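Local coordinates for protein flavohemoglobin (Malassezia yamatoensis, PDB 6O0A) that binds heme and FAD and probably detoxifies nitric oxide as a flavohemoglobin, supporting resistance to nitric oxide, at residues 129-132 against 133-137; 121-124 against 125-129. One frame throughout, in Å; residues are numbered along the deposited sequence. Where two conformers were deposited one is given.

Overall arrangement
Both contacts are local and use helix 115-131, probably the G helix of the globin fold. Interaction 1 also takes in the loop that follows it. Interaction 2 comes first along the chain and covers the middle and later turns of this helix. Interaction 1 follows directly and takes the chain out of the helix toward helix 137-163, probably the H helix. The two share Lys129, and their centres are about 9 Å apart. They touch where Ala135 CB lies 4.2 Å from Ala128 CA. The heme is about 7 Å from the side chain of Leu123. Interaction 1 lies at the surface, farther from the centre of the chain. Together they run from near the heme to the surface corner.

Interaction 1: 129-132 against 133-137; sequences KDLG and DAATP
Leu131 packs on Ala134 and Ala135 where helix 115-131 ends and the chain turns toward helix 137-163. This is probably the GH corner of the globin domain. The turn is a type II' beta turn over 131-134. Gly132 is its second residue and has the positive phi (63°) that this turn needs.

Leu131 points its CB toward the turn. The CB methylene makes the closest approach; the branch beyond it stands farther off. Leu131 CB sits 3.8 Å from Ala135 CB. It is slightly farther from Ala134 CB, at 4.1 Å. The two alanine methyls therefore meet the base of one leucine side chain. Ala134 CB also lies close to a carbonyl, 3.2 Å from Leu131 O. Ala135 CB leans in the same manner on the next carbonyl, 3.4 Å from Gly132 O.

Two backbone bonds shape the turn that carries these methyls. Ala134 N gives its hydrogen to Leu131 O at 3.0 Å and closes the first turn. The bond is bent. Ala135 N binds Gly132 O at 2.9 Å and is straighter, with an N-H...O angle of 164°. In both cases the donor stands well above the carbonyl plane. The second bond makes a short 3-10 turn that follows directly on the first.

Asp133 points away from the helix end. Its CG lies between the backbone N and the carbonyl carbon (chi1 60°), which brings the carboxylate back over the peptide before it. On the helix side, Asp130 forms a salt bridge with Arg38 and Lys129 one with Asp49, tying this end to helix 25-53. Ala135 is the centre of an inverse gamma turn, in which Thr136 N makes a weak 3.0 Å bond to Ala134 O.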
loop_
_atom_site.group_PDB
_atom_site.type_symbol
_atom_site.label_atom_id
_atom_site.label_comp_id
_atom_site.label_asym_id
_atom_site.label_seq_id
_atom_site.Cartn_x
_atom_site.Cartn_y
_atom_site.Cartn_z
ATOM N N LYS A 129 -17.097 -22.665 12.947
ATOM C CA LYS A 129 -18.521 -22.428 12.710
ATOM C C LYS A 129 -18.907 -22.782 11.281
ATOM O O LYS A 129 -19.980 -23.351 11.034
ATOM C CB LYS A 129 -18.861 -20.967 12.988
ATOM C CG LYS A 129 -18.771 -20.535 14.442
ATOM C CD LYS A 129 -19.189 -19.075 14.553
ATOM C CE LYS A 129 -18.931 -18.516 15.933
ATOM N NZ LYS A 129 -19.402 -17.105 16.027
ATOM N N ASP A 130 -18.040 -22.450 10.322
ATOM C CA ASP A 130 -18.356 -22.714 8.923
ATOM C C ASP A 130 -18.293 -24.202 8.603
ATOM O O ASP A 130 -19.222 -24.761 8.008
ATOM C CB ASP A 130 -17.398 -21.947 8.015
ATOM C CG ASP A 130 -17.823 -21.993 6.556
ATOM O OD1 ASP A 130 -18.634 -21.140 6.153
ATOM O OD2 ASP A 130 -17.360 -22.886 5.816
ATOM N N LEU A 131 -17.194 -24.864 8.973
ATOM C CA LEU A 131 -16.999 -26.257 8.606
ATOM C C LEU A 131 -17.751 -27.230 9.508
ATOM O O LEU A 131 -18.017 -28.361 9.087
ATOM C CB LEU A 131 -15.507 -26.587 8.616
ATOM C CG LEU A 131 -14.702 -26.283 7.344
ATOM C CD1 LEU A 131 -14.918 -24.879 6.813
ATOM C CD2 LEU A 131 -13.216 -26.529 7.607
ATOM N N GLY A 132 -18.078 -26.833 10.737
ATOM C CA GLY A 132 -18.817 -27.735 11.607
ATOM C C GLY A 132 -18.016 -28.982 11.914
ATOM O O GLY A 132 -16.809 -28.925 12.187
ATOM N N ASP A 133 -18.677 -30.141 11.827
ATOM C CA ASP A 133 -17.979 -31.386 12.131
ATOM C C ASP A 133 -16.881 -31.709 11.125
ATOM O O ASP A 133 -16.052 -32.583 11.402
ATOM C CB ASP A 133 -18.976 -32.554 12.248
ATOM C CG ASP A 133 -19.779 -32.795 10.974
ATOM O OD1 ASP A 133 -19.476 -32.187 9.925
ATOM O OD2 ASP A 133 -20.728 -33.612 11.028
ATOM N N ALA A 134 -16.836 -31.012 9.986
ATOM C CA ALA A 134 -15.738 -31.147 9.041
ATOM C C ALA A 134 -14.450 -30.497 9.532
ATOM O O ALA A 134 -13.391 -30.753 8.951
ATOM C CB ALA A 134 -16.133 -30.555 7.685
ATOM N N ALA A 135 -14.507 -29.680 10.583
ATOM C CA ALA A 135 -13.307 -29.054 11.143
ATOM C C ALA A 135 -12.661 -30.005 12.148
ATOM O O ALA A 135 -12.596 -29.756 13.351
ATOM C CB ALA A 135 -13.648 -27.716 11.786
ATOM N N THR A 136 -12.161 -31.112 11.619
ATOM C CA THR A 136 -11.605 -32.144 12.470
ATOM C C THR A 136 -10.217 -31.741 12.967
ATOM O O THR A 136 -9.614 -30.789 12.460
ATOM C CB THR A 136 -11.570 -33.474 11.717
ATOM O OG1 THR A 136 -11.114 -33.264 10.382
ATOM C CG2 THR A 136 -12.964 -34.097 11.680
ATOM N N PRO A 137 -9.710 -32.421 14.006
ATOM C CA PRO A 137 -8.396 -32.041 14.557
ATOM C C PRO A 137 -7.280 -31.990 13.529
ATOM O O PRO A 137 -6.465 -31.058 13.560
ATOM C CB PRO A 137 -8.150 -33.128 15.606
ATOM C CG PRO A 137 -9.521 -33.436 16.107
ATOM C CD PRO A 137 -10.411 -33.373 14.890
#

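Interaction 2: 121-124 against 125-129; sequences KYLF and GAIAK
Ile127 lies beside Phe124 on one flank of helix 115-131, and the two side chains point the same way. The contact is a CH-pi interaction. Ile127 CD1 sits over the centre of one ring face, 4.0 Å from the centroid of the Phe124 ring and only 5° off the ring normal. Two torsions explain this. Ile127 CG1 is anti to the carbonyl carbon (chi1 -69°), which turns the longer branch back toward the preceding turn. The extended second torsion (chi2 166°) then reaches CD1 out over the ring. CG2 takes the place anti to the backbone N.

Apolar contact adds a second neighbour. The same CD1 is 4.2 Å from Leu123 CG, so one methyl serves both Leu123 and Phe124. Ile127 CG1 also rests on the backbone, 3.4 Å from Leu123 O.

The hydrogen bonds are those of a regular alpha helix. Gly125, Ala126, Ile127 and Ala128 donate their N-H groups to the carbonyls of Lys121, Tyr122, Leu123 and Phe124 in turn. The bond from Ile127 N to Leu123 O is 2.9 Å long, and its donor lies in the carbonyl plane. The other three donors are moderately tilted from theirs.

The faces of this helix meet different parts of the globin domain. Phe124 stacks on Tyr120 and touches Trp143, Thr144 and Tyr147 of helix 137-163. Tyr122 and Ala126 pack on helix 25-53, where Tyr122 meets Phe46, Met50 and Ala53, and Ala126 meets Ile42.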
loop_
_atom_site.group_PDB
_atom_site.type_symbol
_atom_site.label_atom_id
_atom_site.label_comp_id
_atom_site.label_asym_id
_atom_site.label_seq_id
_atom_site.Cartn_x
_atom_site.Cartn_y
_atom_site.Cartn_z
ATOM N N LYS A 121 -7.745 -16.597 17.352
ATOM C CA LYS A 121 -8.930 -17.047 18.074
ATOM C C LYS A 121 -10.191 -16.877 17.237
ATOM O O LYS A 121 -10.961 -17.826 17.048
ATOM C CB LYS A 121 -9.049 -16.270 19.384
ATOM C CG LYS A 121 -10.314 -16.590 20.128
ATOM C CD LYS A 121 -10.413 -15.833 21.428
ATOM C CE LYS A 121 -11.678 -16.261 22.169
ATOM N NZ LYS A 121 -11.755 -15.661 23.529
ATOM N N TYR A 122 -10.425 -15.671 16.722
ATOM C CA TYR A 122 -11.679 -15.426 16.014
ATOM C C TYR A 122 -11.666 -15.999 14.609
ATOM O O TYR A 122 -12.711 -16.453 14.130
ATOM C CB TYR A 122 -11.996 -13.926 16.017
ATOM C CG TYR A 122 -12.236 -13.512 17.446
ATOM C CD1 TYR A 122 -13.372 -13.945 18.112
ATOM C CD2 TYR A 122 -11.277 -12.812 18.160
ATOM C CE1 TYR A 122 -13.580 -13.635 19.438
ATOM C CE2 TYR A 122 -11.477 -12.500 19.487
ATOM C CZ TYR A 122 -12.630 -12.914 20.114
ATOM O OH TYR A 122 -12.839 -12.626 21.443
ATOM N N LEU A 123 -10.511 -16.026 13.945
ATOM C CA LEU A 123 -10.464 -16.640 12.624
ATOM C C LEU A 123 -10.766 -18.127 12.716
ATOM O O LEU A 123 -11.586 -18.658 11.957
ATOM C CB LEU A 123 -9.100 -16.403 11.964
ATOM C CG LEU A 123 -8.948 -17.053 10.595
ATOM C CD1 LEU A 123 -10.027 -16.520 9.656
ATOM C CD2 LEU A 123 -7.570 -16.735 10.030
ATOM N N PHE A 124 -10.117 -18.826 13.645
ATOM C CA PHE A 124 -10.318 -20.262 13.701
ATOM C C PHE A 124 -11.652 -20.623 14.331
ATOM O O PHE A 124 -12.202 -21.679 14.002
ATOM C CB PHE A 124 -9.120 -20.912 14.397
ATOM C CG PHE A 124 -7.980 -21.171 13.440
ATOM C CD1 PHE A 124 -7.254 -20.111 12.913
ATOM C CD2 PHE A 124 -7.687 -22.461 13.013
ATOM C CE1 PHE A 124 -6.225 -20.331 11.993
ATOM C CE2 PHE A 124 -6.657 -22.690 12.093
ATOM C CZ PHE A 124 -5.927 -21.626 11.591
ATOM N N GLY A 125 -12.211 -19.746 15.165
ATOM C CA GLY A 125 -13.595 -19.929 15.580
ATOM C C GLY A 125 -14.556 -19.860 14.405
ATOM O O GLY A 125 -15.535 -20.613 14.337
ATOM N N ALA A 126 -14.301 -18.945 13.469
ATOM C CA ALA A 126 -15.167 -18.829 12.296
ATOM C C ALA A 126 -14.988 -20.016 11.359
ATOM O O ALA A 126 -15.952 -20.470 10.732
ATOM C CB ALA A 126 -14.890 -17.517 11.556
ATOM N N ILE A 127 -13.757 -20.517 11.234
ATOM C CA ILE A 127 -13.532 -21.755 10.491
ATOM C C ILE A 127 -14.343 -22.892 11.100
ATOM O O ILE A 127 -15.001 -23.658 10.384
ATOM C CB ILE A 127 -12.029 -22.084 10.453
ATOM C CG1 ILE A 127 -11.285 -21.076 9.572
ATOM C CG2 ILE A 127 -11.805 -23.515 9.955
ATOM C CD1 ILE A 127 -9.783 -21.130 9.751
ATOM N N ALA A 128 -14.330 -23.000 12.433
ATOM C CA ALA A 128 -15.091 -24.043 13.116
ATOM C C ALA A 128 -16.586 -23.895 12.876
ATOM O O ALA A 128 -17.287 -24.887 12.638
ATOM C CB ALA A 128 -14.784 -24.007 14.619
ATOM N N LYS A 129 -17.097 -22.665 12.947
ATOM C CA LYS A 129 -18.521 -22.428 12.710
ATOM C C LYS A 129 -18.907 -22.782 11.281
ATOM O O LYS A 129 -19.980 -23.351 11.034
ATOM C CB LYS A 129 -18.861 -20.967 12.988
ATOM C CG LYS A 129 -18.771 -20.535 14.442
ATOM C CD LYS A 129 -19.189 -19.075 14.553
ATOM C CE LYS A 129 -18.931 -18.516 15.933
ATOM N NZ LYS A 129 -19.402 -17.105 16.027
#